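Local coordinates for protein dihydrodipicolinate synthase (Bacillus clausii KSM-K16, PDB 3E96) that probably acts as a 4-hydroxy-tetrahydrodipicolinate synthase, a TIM-barrel lyase of the DapA family expected to work through a Schiff base with its substrate, at residues B[113-117]-B[118-122]; B[147-150]-B[151-155]. One frame throughout, in Å; residues are numbered along the deposited sequence.

Interaction 1. Residues B[113-117]-B[118-122]; sequences HMPIH and PYVTA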
loop_
_atom_site.group_PDB
_atom_site.type_symbol
_atom_site.label_atom_id
_atom_site.label_comp_id
_atom_site.label_asym_id
_atom_site.label_seq_id
_atom_site.Cartn_x
_atom_site.Cartn_y
_atom_site.Cartn_z
ATOM N N HIS B 113 4.352 2.365 9.984
ATOM C CA HIS B 113 4.053 2.932 8.675
ATOM C C HIS B 113 2.570 3.233 8.597
ATOM O O HIS B 113 1.778 2.691 9.364
ATOM C CB HIS B 113 4.388 1.934 7.562
ATOM C CG HIS B 113 5.843 1.865 7.226
ATOM N ND1 HIS B 113 6.471 2.815 6.451
ATOM C CD2 HIS B 113 6.796 0.969 7.574
ATOM C CE1 HIS B 113 7.753 2.507 6.337
ATOM N NE2 HIS B 113 7.975 1.392 7.009
ATOM N N MET B 114 2.198 4.106 7.669
ATOM C CA MET B 114 0.795 4.419 7.465
ATOM C C MET B 114 0.241 3.120 6.883
ATOM O O MET B 114 0.871 2.513 6.018
ATOM C CB MET B 114 0.649 5.551 6.441
ATOM C CG MET B 114 -0.779 6.056 6.248
ATOM S SD MET B 114 -1.367 7.053 7.652
ATOM C CE MET B 114 -3.244 6.986 7.368
ATOM N N PRO B 115 -0.927 2.660 7.358
ATOM C CA PRO B 115 -1.458 1.413 6.796
ATOM C C PRO B 115 -1.653 1.536 5.281
ATOM O O PRO B 115 -2.049 2.593 4.788
ATOM C CB PRO B 115 -2.775 1.223 7.559
ATOM C CG PRO B 115 -3.166 2.636 7.953
ATOM C CD PRO B 115 -1.840 3.226 8.364
ATOM N N ILE B 116 -1.365 0.466 4.541
ATOM C CA ILE B 116 -1.514 0.517 3.092
ATOM C C ILE B 116 -2.853 0.012 2.565
ATOM O O ILE B 116 -3.044 -0.090 1.353
ATOM C CB ILE B 116 -0.357 -0.239 2.364
ATOM C CG1 ILE B 116 -0.068 -1.583 3.040
ATOM C CG2 ILE B 116 0.896 0.630 2.354
ATOM C CD1 ILE B 116 -1.182 -2.603 2.917
ATOM N N HIS B 117 -3.787 -0.288 3.463
ATOM C CA HIS B 117 -5.105 -0.769 3.043
ATOM C C HIS B 117 -5.760 0.267 2.130
ATOM O O HIS B 117 -5.710 1.464 2.411
ATOM C CB HIS B 117 -6.012 -0.987 4.262
ATOM C CG HIS B 117 -5.390 -1.800 5.355
ATOM N ND1 HIS B 117 -4.215 -1.437 5.977
ATOM C CD2 HIS B 117 -5.808 -2.931 5.971
ATOM C CE1 HIS B 117 -3.935 -2.307 6.930
ATOM N NE2 HIS B 117 -4.887 -3.224 6.949
ATOM N N PRO B 118 -6.389 -0.174 1.024
ATOM C CA PRO B 118 -7.033 0.790 0.125
ATOM C C PRO B 118 -8.218 1.499 0.779
ATOM O O PRO B 118 -8.623 2.581 0.349
ATOM C CB PRO B 118 -7.463 -0.071 -1.060
ATOM C CG PRO B 118 -7.681 -1.416 -0.444
ATOM C CD PRO B 118 -6.500 -1.540 0.486
ATOM N N TYR B 119 -8.782 0.878 1.811
ATOM C CA TYR B 119 -9.914 1.473 2.506
ATOM C C TYR B 119 -9.533 1.810 3.937
ATOM O O TYR B 119 -9.187 0.922 4.724
ATOM C CB TYR B 119 -11.117 0.520 2.506
ATOM C CG TYR B 119 -11.334 -0.218 1.200
ATOM C CD1 TYR B 119 -11.291 0.452 -0.023
ATOM C CD2 TYR B 119 -11.567 -1.591 1.190
ATOM C CE1 TYR B 119 -11.469 -0.234 -1.224
ATOM C CE2 TYR B 119 -11.749 -2.284 0.003
ATOM C CZ TYR B 119 -11.697 -1.606 -1.200
ATOM O OH TYR B 119 -11.864 -2.304 -2.372
ATOM N N VAL B 120 -9.588 3.098 4.266
ATOM C CA VAL B 120 -9.267 3.563 5.609
ATOM C C VAL B 120 -10.214 4.686 6.012
ATOM O O VAL B 120 -10.688 5.441 5.161
ATOM C CB VAL B 120 -7.821 4.108 5.698
ATOM C CG1 VAL B 120 -6.820 2.988 5.437
ATOM C CG2 VAL B 120 -7.626 5.250 4.695
ATOM N N THR B 121 -10.514 4.772 7.307
ATOM C CA THR B 121 -11.365 5.840 7.834
ATOM C C THR B 121 -10.681 6.354 9.094
ATOM O O THR B 121 -9.929 5.620 9.734
ATOM C CB THR B 121 -12.787 5.353 8.207
ATOM O OG1 THR B 121 -12.702 4.331 9.207
ATOM C CG2 THR B 121 -13.510 4.817 6.978
ATOM N N ALA B 122 -10.943 7.607 9.453
ATOM C CA ALA B 122 -10.316 8.209 10.625
ATOM C C ALA B 122 -10.415 7.351 11.882
ATOM O O ALA B 122 -9.407 7.087 12.536
ATOM C CB ALA B 122 -10.913 9.587 10.884
#
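The loop that carries the chain from barrel strand 109-112 to helix 122-136 bends at Pro118 and Tyr119, bringing Val120 back toward His117. The contact is van der Waals packing of a single methyl. CG1 of Val120 lies 3.6 Å from the carbonyl O of His117 and, more loosely, 4.5 Å from CG of Pro115 in the proline ring. It takes that place because CG1 stands anti to its own carbonyl carbon (chi1 -65°), with the CB of Val120 directed at residues 113-117. CB of His117 adds a looser approach, 4.2 Å from CG1 of Val120. The imidazole of His117 turns back along the chain, and its edge meets the carbonyl carbon of Pro115 in the ring plane. At the bend, CG of Pro118 sits 3.9 Å above the plane of the Tyr119 ring and over its centre, a proline-on-aromatic packing between neighbours. The turn is not closed by a backbone bond, since His117 O and Val120 N are 4.6 Å apart. Pro115 is also covered by Tyr128 and Phe129 of helix 122-136, whereas Pro118 packs on Tyr60 of the second subunit. Pro115 lies about 8 Å, side chain to side chain, from Tyr143, the predicted proton donor/acceptor. Such a connection after the fourth strand, at the C-terminal mouth where active sites gather, is characteristic of the TIM barrel.

Interaction 2. Residues B[147-150]-B[151-155]; sequences PEIS and DRVLV
Asp151, first of the residues 151-155, follows Ser150 directly and leads the chain into the helix. Its carboxylate turns to other partners, OD1 to the hydroxyl of Tyr168 and OD2 in a salt bridge to Arg175, while its backbone O accepts from both Leu154 N and Val155 N. Next, Arg152 gives its backbone N-H to OG of Ser150, with 2.9 Å between Arg152 N and that OG and an N-H...O angle of 161°. The serine hydroxyl reaches that N-H because OG lies anti to the backbone N of Ser150 (chi1 173°), on the carbonyl side. The same OG of Ser150 is 3.2 Å from CB of Arg152, a close fit alongside the bond; the guanidinium runs on to a salt bridge with Asp156. Val153 then donates its backbone N-H to O of Ser150, N to O 3.1 Å, coming from above the carbonyl plane, about 50° out of it. Side chain and carbonyl of Ser150 thus engage two successive N-H groups of the opening turn. CG2 of Val153 lies 3.3 Å from O of Ser150 and 3.6 Å from CG2 of Ile149, the two branches meeting at a slant, methyl to methyl. Both Ile149 and Val153 also pack on Phe144 of strand 140-144. A serine whose hydroxyl takes a backbone N-H two residues on is characteristic of an N-terminal helix cap, here on the helix following the fifth barrel strand.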
loop_
_atom_site.group_PDB
_atom_site.type_symbol
_atom_site.label_atom_id
_atom_site.label_comp_id
_atom_site.label_asym_id
_atom_site.label_seq_id
_atom_site.Cartn_x
_atom_site.Cartn_y
_atom_site.Cartn_z
ATOM N N PRO B 147 -3.776 12.741 3.558
ATOM C CA PRO B 147 -4.544 13.969 3.786
ATOM C C PRO B 147 -6.030 13.740 4.016
ATOM O O PRO B 147 -6.711 14.594 4.583
ATOM C CB PRO B 147 -4.279 14.783 2.521
ATOM C CG PRO B 147 -4.118 13.720 1.479
ATOM C CD PRO B 147 -3.249 12.700 2.182
ATOM N N GLU B 148 -6.529 12.588 3.576
ATOM C CA GLU B 148 -7.942 12.259 3.726
ATOM C C GLU B 148 -8.300 11.868 5.154
ATOM O O GLU B 148 -9.480 11.751 5.492
ATOM C CB GLU B 148 -8.320 11.117 2.779
ATOM C CG GLU B 148 -8.271 11.486 1.307
ATOM C CD GLU B 148 -9.289 12.546 0.946
ATOM O OE1 GLU B 148 -10.489 12.327 1.210
ATOM O OE2 GLU B 148 -8.892 13.596 0.397
ATOM N N ILE B 149 -7.284 11.655 5.985
ATOM C CA ILE B 149 -7.504 11.278 7.376
ATOM C C ILE B 149 -7.275 12.485 8.287
ATOM O O ILE B 149 -6.213 13.101 8.267
ATOM C CB ILE B 149 -6.564 10.119 7.795
ATOM C CG1 ILE B 149 -6.843 8.880 6.932
ATOM C CG2 ILE B 149 -6.758 9.795 9.277
ATOM C CD1 ILE B 149 -8.252 8.316 7.076
ATOM N N SER B 150 -8.287 12.810 9.082
ATOM C CA SER B 150 -8.233 13.949 9.996
ATOM C C SER B 150 -7.080 13.937 10.986
ATOM O O SER B 150 -6.706 12.885 11.514
ATOM C CB SER B 150 -9.542 14.044 10.784
ATOM O OG SER B 150 -9.445 15.045 11.781
ATOM N N ASP B 151 -6.532 15.121 11.253
ATOM C CA ASP B 151 -5.444 15.257 12.211
ATOM C C ASP B 151 -5.950 14.920 13.608
ATOM O O ASP B 151 -5.163 14.726 14.535
ATOM C CB ASP B 151 -4.884 16.680 12.204
ATOM C CG ASP B 151 -4.178 17.017 10.910
ATOM O OD1 ASP B 151 -3.450 16.144 10.399
ATOM O OD2 ASP B 151 -4.344 18.149 10.411
ATOM N N ARG B 152 -7.269 14.859 13.757
ATOM C CA ARG B 152 -7.870 14.524 15.046
ATOM C C ARG B 152 -7.322 13.177 15.523
ATOM O O ARG B 152 -7.229 12.922 16.726
ATOM C CB ARG B 152 -9.396 14.453 14.917
ATOM C CG ARG B 152 -10.113 14.038 16.192
ATOM C CD ARG B 152 -9.867 15.032 17.320
ATOM N NE ARG B 152 -10.515 14.614 18.560
ATOM C CZ ARG B 152 -10.516 15.324 19.682
ATOM N NH1 ARG B 152 -9.902 16.501 19.727
ATOM N NH2 ARG B 152 -11.131 14.860 20.761
ATOM N N VAL B 153 -6.969 12.314 14.572
ATOM C CA VAL B 153 -6.408 11.007 14.898
ATOM C C VAL B 153 -5.152 11.166 15.755
ATOM O O VAL B 153 -4.941 10.417 16.710
ATOM C CB VAL B 153 -6.032 10.222 13.616
ATOM C CG1 VAL B 153 -5.273 8.951 13.984
ATOM C CG2 VAL B 153 -7.286 9.883 12.827
ATOM N N LEU B 154 -4.317 12.143 15.413
ATOM C CA LEU B 154 -3.085 12.381 16.158
ATOM C C LEU B 154 -3.392 12.962 17.536
ATOM O O LEU B 154 -2.753 12.610 18.528
ATOM C CB LEU B 154 -2.166 13.334 15.387
ATOM C CG LEU B 154 -1.630 12.807 14.049
ATOM C CD1 LEU B 154 -0.785 13.885 13.372
ATOM C CD2 LEU B 154 -0.797 11.553 14.289
ATOM N N VAL B 155 -4.369 13.859 17.588
ATOM C CA VAL B 155 -4.761 14.465 18.855
ATOM C C VAL B 155 -5.237 13.373 19.807
ATOM O O VAL B 155 -4.930 13.397 20.998
ATOM C CB VAL B 155 -5.899 15.487 18.657
ATOM C CG1 VAL B 155 -6.326 16.067 20.006
ATOM C CG2 VAL B 155 -5.438 16.600 17.729
#

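Interaction 1 comes first along the chain and interaction 2 follows, with helix 122-136 and strand 140-144 between them. They occupy consecutive loops of the parallel eight-stranded barrel, after its fourth and fifth strands, and their centres are 12 Å apart on the same side of the chain's centre. Direct packing joins them: CD1 of Ile149 lies 3.7 Å from Ala122 N and 3.9 Å from CG2 of Val120, while CG2 of Val153 is 3.5 Å from Ala122 O. Two successive strand-to-helix connections therefore pack against each other directly. Between side chains, the predicted catalytic Tyr143 is about 8 Å from Pro115 and about 11 Å from Val153.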